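Long-range contact in Serine/threonine-protein kinase Tel1 (Chaetomium thermophilum, PDB 6SKY), which probably acts as a DNA damage sensor, phosphorylating serines and threonines of [ST]-Q motifs to activate checkpoint signalling: residues P2461-R2473 with V2503-R2515. Numbering follows the deposited sequence.
Sequences PYHGMYHIWTGAR and VSSIWPAIDQTSR
With its CG anti to the backbone N (chi1 -169°), Trp2469 brings its indole over Ser2514 and its NE1 edge to Asp2511; Trp2507, turned the same way about its first torsion, sets CH2 against Trp2469 CA and CZ3 near Met2465 O. Ser2514 CB sits over the centre of the six-membered ring of Trp2469, a CH-pi contact of 3.6 Å to the centroid, while Arg2473 CG lies over the opposite face. NE1 of Trp2469 gives a weak, bent hydrogen bond (2.7 Å, 128°) to OD1 of Asp2511. The same oxygen takes NH2 of Arg2473 in a salt bridge of 2.6 Å. NH1 of Arg2515 also lies close to that NH2, two donors without a bond, and the carboxylate probably eases their repulsion. With an alanine in place of Trp2469, Ser2514 CB and Arg2473 CG would probably face a gap, and Asp2511 OD1 would lose its indole N-H. Farther along, Met2465 lays CG 3.4 Å from CE3 of Trp2507, and its CE meets Ile2506 CG2 at 3.5 Å. Ile2510 CG2 rests over one face of Tyr2466. The axes of 2461-2472 and 2507-2515 cross at -52°, 10.4 Å apart. Helix 2483-2497 backs Met2465, Ile2468 and Trp2507, helix 2444-2459 packs on Ile2468, and Thr2470 OG1 hydrogen-bonds to kinase strand 2651-2655, placing the pair where FAT region and kinase domain meet, away from the nucleotide and magnesium sites.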
ATOM      1  N   PRO A2461      34.397  19.879  29.526  1.00 37.29           N
ATOM      2  CA  PRO A2461      34.578  21.330  29.655  1.00 37.29           C
ATOM      3  C   PRO A2461      34.490  22.083  28.343  1.00 37.29           C
ATOM      4  O   PRO A2461      33.982  23.210  28.321  1.00 37.29           O
ATOM      5  CB  PRO A2461      35.965  21.440  30.293  1.00 37.29           C
ATOM      6  CG  PRO A2461      36.637  20.196  29.957  1.00 37.29           C
ATOM      7  CD  PRO A2461      35.602  19.143  29.924  1.00 37.29           C
ATOM      8  N   TYR A2462      34.953  21.502  27.245  1.00 39.53           N
ATOM      9  CA  TYR A2462      34.888  22.177  25.959  1.00 39.53           C
ATOM     10  C   TYR A2462      33.491  22.179  25.362  1.00 39.53           C
ATOM     11  O   TYR A2462      33.312  22.680  24.250  1.00 39.53           O
ATOM     12  CB  TYR A2462      35.867  21.536  24.980  1.00 39.53           C
ATOM     13  CG  TYR A2462      37.247  21.380  25.550  1.00 39.53           C
ATOM     14  CD1 TYR A2462      37.989  22.483  25.926  1.00 39.53           C
ATOM     15  CD2 TYR A2462      37.806  20.131  25.719  1.00 39.53           C
ATOM     16  CE1 TYR A2462      39.240  22.344  26.449  1.00 39.53           C
ATOM     17  CE2 TYR A2462      39.058  19.984  26.244  1.00 39.53           C
ATOM     18  CZ  TYR A2462      39.770  21.092  26.605  1.00 39.53           C
ATOM     19  OH  TYR A2462      41.027  20.938  27.128  1.00 39.53           O
ATOM     20  N   HIS A2463      32.506  21.631  26.065  1.00 39.68           N
ATOM     21  CA  HIS A2463      31.121  21.677  25.638  1.00 39.68           C
ATOM     22  C   HIS A2463      30.243  22.521  26.542  1.00 39.68           C
ATOM     23  O   HIS A2463      29.108  22.815  26.164  1.00 39.68           O
ATOM     24  CB  HIS A2463      30.533  20.263  25.561  1.00 39.68           C
ATOM     25  CG  HIS A2463      31.136  19.417  24.487  1.00 39.68           C
ATOM     26  ND1 HIS A2463      32.338  18.766  24.641  1.00 39.68           N
ATOM     27  CD2 HIS A2463      30.703  19.119  23.243  1.00 39.68           C
ATOM     28  CE1 HIS A2463      32.621  18.103  23.536  1.00 39.68           C
ATOM     29  NE2 HIS A2463      31.644  18.302  22.671  1.00 39.68           N
ATOM     30  N   GLY A2464      30.724  22.920  27.714  1.00 36.50           N
ATOM     31  CA  GLY A2464      29.914  23.721  28.605  1.00 36.50           C
ATOM     32  C   GLY A2464      30.533  25.033  29.037  1.00 36.50           C
ATOM     33  O   GLY A2464      29.823  25.966  29.428  1.00 36.50           O
ATOM     34  N   MET A2465      31.852  25.143  28.965  1.00 36.24           N
ATOM     35  CA  MET A2465      32.467  26.296  29.594  1.00 36.24           C
ATOM     36  C   MET A2465      32.349  27.560  28.766  1.00 36.24           C
ATOM     37  O   MET A2465      32.358  28.651  29.334  1.00 36.24           O
ATOM     38  CB  MET A2465      33.917  25.998  29.930  1.00 36.24           C
ATOM     39  CG  MET A2465      34.121  25.895  31.420  1.00 36.24           C
ATOM     40  SD  MET A2465      35.147  24.530  31.925  1.00 36.24           S
ATOM     41  CE  MET A2465      36.623  24.940  31.036  1.00 36.24           C
ATOM     42  N   TYR A2466      32.188  27.457  27.451  1.00 31.73           N
ATOM     43  CA  TYR A2466      31.916  28.661  26.679  1.00 31.73           C
ATOM     44  C   TYR A2466      30.512  29.181  26.934  1.00 31.73           C
ATOM     45  O   TYR A2466      30.297  30.395  26.943  1.00 31.73           O
ATOM     46  CB  TYR A2466      32.127  28.396  25.199  1.00 31.73           C
ATOM     47  CG  TYR A2466      33.560  28.511  24.788  1.00 31.73           C
ATOM     48  CD1 TYR A2466      34.142  29.745  24.603  1.00 31.73           C
ATOM     49  CD2 TYR A2466      34.334  27.390  24.591  1.00 31.73           C
ATOM     50  CE1 TYR A2466      35.448  29.857  24.234  1.00 31.73           C
ATOM     51  CE2 TYR A2466      35.639  27.494  24.221  1.00 31.73           C
ATOM     52  CZ  TYR A2466      36.193  28.729  24.044  1.00 31.73           C
ATOM     53  OH  TYR A2466      37.506  28.837  23.673  1.00 31.73           O
ATOM     54  N   HIS A2467      29.551  28.288  27.150  1.00 31.68           N
ATOM     55  CA  HIS A2467      28.223  28.720  27.559  1.00 31.68           C
ATOM     56  C   HIS A2467      28.273  29.422  28.899  1.00 31.68           C
ATOM     57  O   HIS A2467      27.617  30.451  29.093  1.00 31.68           O
ATOM     58  CB  HIS A2467      27.277  27.529  27.633  1.00 31.68           C
ATOM     59  CG  HIS A2467      26.951  26.940  26.303  1.00 31.68           C
ATOM     60  ND1 HIS A2467      27.467  25.740  25.875  1.00 31.68           N
ATOM     61  CD2 HIS A2467      26.168  27.391  25.300  1.00 31.68           C
ATOM     62  CE1 HIS A2467      27.012  25.475  24.667  1.00 31.68           C
ATOM     63  NE2 HIS A2467      26.224  26.463  24.293  1.00 31.68           N
ATOM     64  N   ILE A2468      29.050  28.887  29.837  1.00 32.87           N
ATOM     65  CA  ILE A2468      29.163  29.537  31.138  1.00 32.87           C
ATOM     66  C   ILE A2468      29.818  30.904  31.003  1.00 32.87           C
ATOM     67  O   ILE A2468      29.367  31.884  31.606  1.00 32.87           O
ATOM     68  CB  ILE A2468      29.923  28.638  32.125  1.00 32.87           C
ATOM     69  CG1 ILE A2468      29.127  27.369  32.378  1.00 32.87           C
ATOM     70  CG2 ILE A2468      30.174  29.368  33.411  1.00 32.87           C
ATOM     71  CD1 ILE A2468      27.671  27.611  32.618  1.00 32.87           C
ATOM     72  N   TRP A2469      30.883  31.000  30.208  1.00 35.26           N
ATOM     73  CA  TRP A2469      31.557  32.281  30.029  1.00 35.26           C
ATOM     74  C   TRP A2469      30.618  33.312  29.424  1.00 35.26           C
ATOM     75  O   TRP A2469      30.543  34.449  29.894  1.00 35.26           O
ATOM     76  CB  TRP A2469      32.800  32.117  29.157  1.00 35.26           C
ATOM     77  CG  TRP A2469      33.665  33.328  29.168  1.00 35.26           C
ATOM     78  CD1 TRP A2469      34.676  33.590  30.025  1.00 35.26           C
ATOM     79  CD2 TRP A2469      33.578  34.456  28.296  1.00 35.26           C
ATOM     80  NE1 TRP A2469      35.233  34.806  29.744  1.00 35.26           N
ATOM     81  CE2 TRP A2469      34.573  35.358  28.682  1.00 35.26           C
ATOM     82  CE3 TRP A2469      32.755  34.788  27.219  1.00 35.26           C
ATOM     83  CZ2 TRP A2469      34.770  36.564  28.037  1.00 35.26           C
ATOM     84  CZ3 TRP A2469      32.952  35.986  26.584  1.00 35.26           C
ATOM     85  CH2 TRP A2469      33.947  36.857  26.989  1.00 35.26           C
ATOM     86  N   THR A2470      29.894  32.936  28.375  1.00 34.80           N
ATOM     87  CA  THR A2470      28.968  33.873  27.754  1.00 34.80           C
ATOM     88  C   THR A2470      27.864  34.280  28.715  1.00 34.80           C
ATOM     89  O   THR A2470      27.427  35.434  28.715  1.00 34.80           O
ATOM     90  CB  THR A2470      28.375  33.259  26.498  1.00 34.80           C
ATOM     91  OG1 THR A2470      29.436  32.874  25.624  1.00 34.80           O
ATOM     92  CG2 THR A2470      27.499  34.254  25.796  1.00 34.80           C
ATOM     93  N   GLY A2471      27.396  33.354  29.545  1.00 36.20           N
ATOM     94  CA  GLY A2471      26.344  33.700  30.480  1.00 36.20           C
ATOM     95  C   GLY A2471      26.809  34.648  31.565  1.00 36.20           C
ATOM     96  O   GLY A2471      26.056  35.517  32.002  1.00 36.20           O
ATOM     97  N   ALA A2472      28.048  34.496  32.018  1.00 37.46           N
ATOM     98  CA  ALA A2472      28.529  35.354  33.090  1.00 37.46           C
ATOM     99  C   ALA A2472      28.924  36.730  32.568  1.00 37.46           C
ATOM    100  O   ALA A2472      28.466  37.751  33.085  1.00 37.46           O
ATOM    101  CB  ALA A2472      29.703  34.688  33.802  1.00 37.46           C
ATOM    102  N   ARG A2473      29.766  36.778  31.545  1.00 42.31           N
ATOM    103  CA  ARG A2473      30.260  38.039  31.003  1.00 42.31           C
ATOM    104  C   ARG A2473      29.323  38.613  29.950  1.00 42.31           C
ATOM    105  O   ARG A2473      28.410  39.371  30.268  1.00 42.31           O
ATOM    106  CB  ARG A2473      31.650  37.840  30.403  1.00 42.31           C
ATOM    107  CG  ARG A2473      32.548  36.940  31.234  1.00 42.31           C
ATOM    108  CD  ARG A2473      32.989  37.615  32.514  1.00 42.31           C
ATOM    109  NE  ARG A2473      33.047  36.690  33.643  1.00 42.31           N
ATOM    110  CZ  ARG A2473      34.106  35.953  33.958  1.00 42.31           C
ATOM    111  NH1 ARG A2473      34.068  35.148  35.009  1.00 42.31           N
ATOM    112  NH2 ARG A2473      35.205  36.022  33.224  1.00 42.31           N
ATOM    113  N   VAL A2503      38.798  20.810  36.684  1.00 59.64           N
ATOM    114  CA  VAL A2503      38.825  21.909  35.733  1.00 59.64           C
ATOM    115  C   VAL A2503      39.308  23.158  36.454  1.00 59.64           C
ATOM    116  O   VAL A2503      38.509  23.971  36.930  1.00 59.64           O
ATOM    117  CB  VAL A2503      37.437  22.123  35.103  1.00 59.64           C
ATOM    118  CG1 VAL A2503      37.482  23.240  34.114  1.00 59.64           C
ATOM    119  CG2 VAL A2503      36.984  20.864  34.413  1.00 59.64           C
ATOM    120  N   SER A2504      40.623  23.324  36.520  1.00 58.56           N
ATOM    121  CA  SER A2504      41.243  24.493  37.118  1.00 58.56           C
ATOM    122  C   SER A2504      42.317  25.096  36.247  1.00 58.56           C
ATOM    123  O   SER A2504      42.655  26.266  36.443  1.00 58.56           O
ATOM    124  CB  SER A2504      41.850  24.155  38.485  1.00 58.56           C
ATOM    125  OG  SER A2504      40.873  24.209  39.504  1.00 58.56           O
ATOM    126  N   SER A2505      42.876  24.342  35.313  1.00 54.09           N
ATOM    127  CA  SER A2505      43.763  24.873  34.298  1.00 54.09           C
ATOM    128  C   SER A2505      43.065  25.050  32.961  1.00 54.09           C
ATOM    129  O   SER A2505      43.703  25.483  31.998  1.00 54.09           O
ATOM    130  CB  SER A2505      44.971  23.955  34.126  1.00 54.09           C
ATOM    131  OG  SER A2505      44.585  22.732  33.523  1.00 54.09           O
ATOM    132  N   ILE A2506      41.783  24.715  32.873  1.00 47.68           N
ATOM    133  CA  ILE A2506      41.018  24.870  31.648  1.00 47.68           C
ATOM    134  C   ILE A2506      40.113  26.089  31.707  1.00 47.68           C
ATOM    135  O   ILE A2506      39.902  26.754  30.693  1.00 47.68           O
ATOM    136  CB  ILE A2506      40.200  23.598  31.343  1.00 47.68           C
ATOM    137  CG1 ILE A2506      41.042  22.352  31.572  1.00 47.68           C
ATOM    138  CG2 ILE A2506      39.719  23.619  29.919  1.00 47.68           C
ATOM    139  CD1 ILE A2506      40.337  21.084  31.206  1.00 47.68           C
ATOM    140  N   TRP A2507      39.572  26.399  32.868  1.00 43.87           N
ATOM    141  CA  TRP A2507      38.677  27.541  32.961  1.00 43.87           C
ATOM    142  C   TRP A2507      39.431  28.863  32.835  1.00 43.87           C
ATOM    143  O   TRP A2507      38.949  29.764  32.142  1.00 43.87           O
ATOM    144  CB  TRP A2507      37.867  27.496  34.258  1.00 43.87           C
ATOM    145  CG  TRP A2507      37.120  28.754  34.527  1.00 43.87           C
ATOM    146  CD1 TRP A2507      37.370  29.643  35.508  1.00 43.87           C
ATOM    147  CD2 TRP A2507      36.010  29.275  33.790  1.00 43.87           C
ATOM    148  NE1 TRP A2507      36.487  30.687  35.446  1.00 43.87           N
ATOM    149  CE2 TRP A2507      35.641  30.482  34.393  1.00 43.87           C
ATOM    150  CE3 TRP A2507      35.296  28.838  32.679  1.00 43.87           C
ATOM    151  CZ2 TRP A2507      34.592  31.252  33.927  1.00 43.87           C
ATOM    152  CZ3 TRP A2507      34.259  29.604  32.222  1.00 43.87           C
ATOM    153  CH2 TRP A2507      33.914  30.797  32.841  1.00 43.87           C
ATOM    154  N   PRO A2508      40.594  29.044  33.479  1.00 46.05           N
ATOM    155  CA  PRO A2508      41.328  30.299  33.262  1.00 46.05           C
ATOM    156  C   PRO A2508      41.799  30.487  31.834  1.00 46.05           C
ATOM    157  O   PRO A2508      41.820  31.621  31.336  1.00 46.05           O
ATOM    158  CB  PRO A2508      42.499  30.180  34.235  1.00 46.05           C
ATOM    159  CG  PRO A2508      42.002  29.305  35.287  1.00 46.05           C
ATOM    160  CD  PRO A2508      41.183  28.287  34.593  1.00 46.05           C
ATOM    161  N   ALA A2509      42.180  29.407  31.156  1.00 43.76           N
ATOM    162  CA  ALA A2509      42.574  29.523  29.758  1.00 43.76           C
ATOM    163  C   ALA A2509      41.423  30.043  28.911  1.00 43.76           C
ATOM    164  O   ALA A2509      41.591  30.980  28.124  1.00 43.76           O
ATOM    165  CB  ALA A2509      43.058  28.175  29.242  1.00 43.76           C
ATOM    166  N   ILE A2510      40.239  29.453  29.071  1.00 40.81           N
ATOM    167  CA  ILE A2510      39.073  29.883  28.306  1.00 40.81           C
ATOM    168  C   ILE A2510      38.694  31.309  28.672  1.00 40.81           C
ATOM    169  O   ILE A2510      38.306  32.104  27.809  1.00 40.81           O
ATOM    170  CB  ILE A2510      37.910  28.901  28.529  1.00 40.81           C
ATOM    171  CG1 ILE A2510      38.184  27.603  27.784  1.00 40.81           C
ATOM    172  CG2 ILE A2510      36.595  29.502  28.090  1.00 40.81           C
ATOM    173  CD1 ILE A2510      37.063  26.632  27.849  1.00 40.81           C
ATOM    174  N   ASP A2511      38.855  31.672  29.940  1.00 42.94           N
ATOM    175  CA  ASP A2511      38.581  33.035  30.377  1.00 42.94           C
ATOM    176  C   ASP A2511      39.452  34.042  29.632  1.00 42.94           C
ATOM    177  O   ASP A2511      38.949  34.943  28.944  1.00 42.94           O
ATOM    178  CB  ASP A2511      38.807  33.128  31.883  1.00 42.94           C
ATOM    179  CG  ASP A2511      37.857  34.076  32.554  1.00 42.94           C
ATOM    180  OD1 ASP A2511      36.930  34.557  31.881  1.00 42.94           O
ATOM    181  OD2 ASP A2511      38.036  34.345  33.756  1.00 42.94           O
ATOM    182  N   GLN A2512      40.773  33.893  29.752  1.00 44.79           N
ATOM    183  CA  GLN A2512      41.682  34.867  29.156  1.00 44.79           C
ATOM    184  C   GLN A2512      41.569  34.876  27.640  1.00 44.79           C
ATOM    185  O   GLN A2512      41.569  35.944  27.006  1.00 44.79           O
ATOM    186  CB  GLN A2512      43.118  34.562  29.569  1.00 44.79           C
ATOM    187  CG  GLN A2512      43.326  34.394  31.053  1.00 44.79           C
ATOM    188  CD  GLN A2512      42.988  35.635  31.831  1.00 44.79           C
ATOM    189  OE1 GLN A2512      43.005  36.740  31.296  1.00 44.79           O
ATOM    190  NE2 GLN A2512      42.671  35.463  33.104  1.00 44.79           N
ATOM    191  N   THR A2513      41.463  33.695  27.040  1.00 42.69           N
ATOM    192  CA  THR A2513      41.395  33.606  25.595  1.00 42.69           C
ATOM    193  C   THR A2513      40.123  34.239  25.053  1.00 42.69           C
ATOM    194  O   THR A2513      40.161  34.929  24.031  1.00 42.69           O
ATOM    195  CB  THR A2513      41.499  32.151  25.181  1.00 42.69           C
ATOM    196  OG1 THR A2513      42.808  31.671  25.496  1.00 42.69           O
ATOM    197  CG2 THR A2513      41.272  32.028  23.716  1.00 42.69           C
ATOM    198  N   SER A2514      38.986  34.025  25.712  1.00 39.82           N
ATOM    199  CA  SER A2514      37.762  34.652  25.243  1.00 39.82           C
ATOM    200  C   SER A2514      37.827  36.160  25.401  1.00 39.82           C
ATOM    201  O   SER A2514      37.303  36.896  24.560  1.00 39.82           O
ATOM    202  CB  SER A2514      36.571  34.082  25.993  1.00 39.82           C
ATOM    203  OG  SER A2514      36.763  32.704  26.210  1.00 39.82           O
ATOM    204  N   ARG A2515      38.476  36.641  26.464  1.00 44.28           N
ATOM    205  CA  ARG A2515      38.627  38.084  26.615  1.00 44.28           C
ATOM    206  C   ARG A2515      39.402  38.681  25.450  1.00 44.28           C
ATOM    207  O   ARG A2515      39.000  39.702  24.880  1.00 44.28           O
ATOM    208  CB  ARG A2515      39.303  38.409  27.939  1.00 44.28           C
ATOM    209  CG  ARG A2515      38.451  38.075  29.127  1.00 44.28           C
ATOM    210  CD  ARG A2515      38.995  38.685  30.390  1.00 44.28           C
ATOM    211  NE  ARG A2515      38.090  38.460  31.506  1.00 44.28           N
ATOM    212  CZ  ARG A2515      36.996  39.177  31.728  1.00 44.28           C
ATOM    213  NH1 ARG A2515      36.222  38.907  32.767  1.00 44.28           N
ATOM    214  NH2 ARG A2515      36.671  40.165  30.909  1.00 44.28           N
TER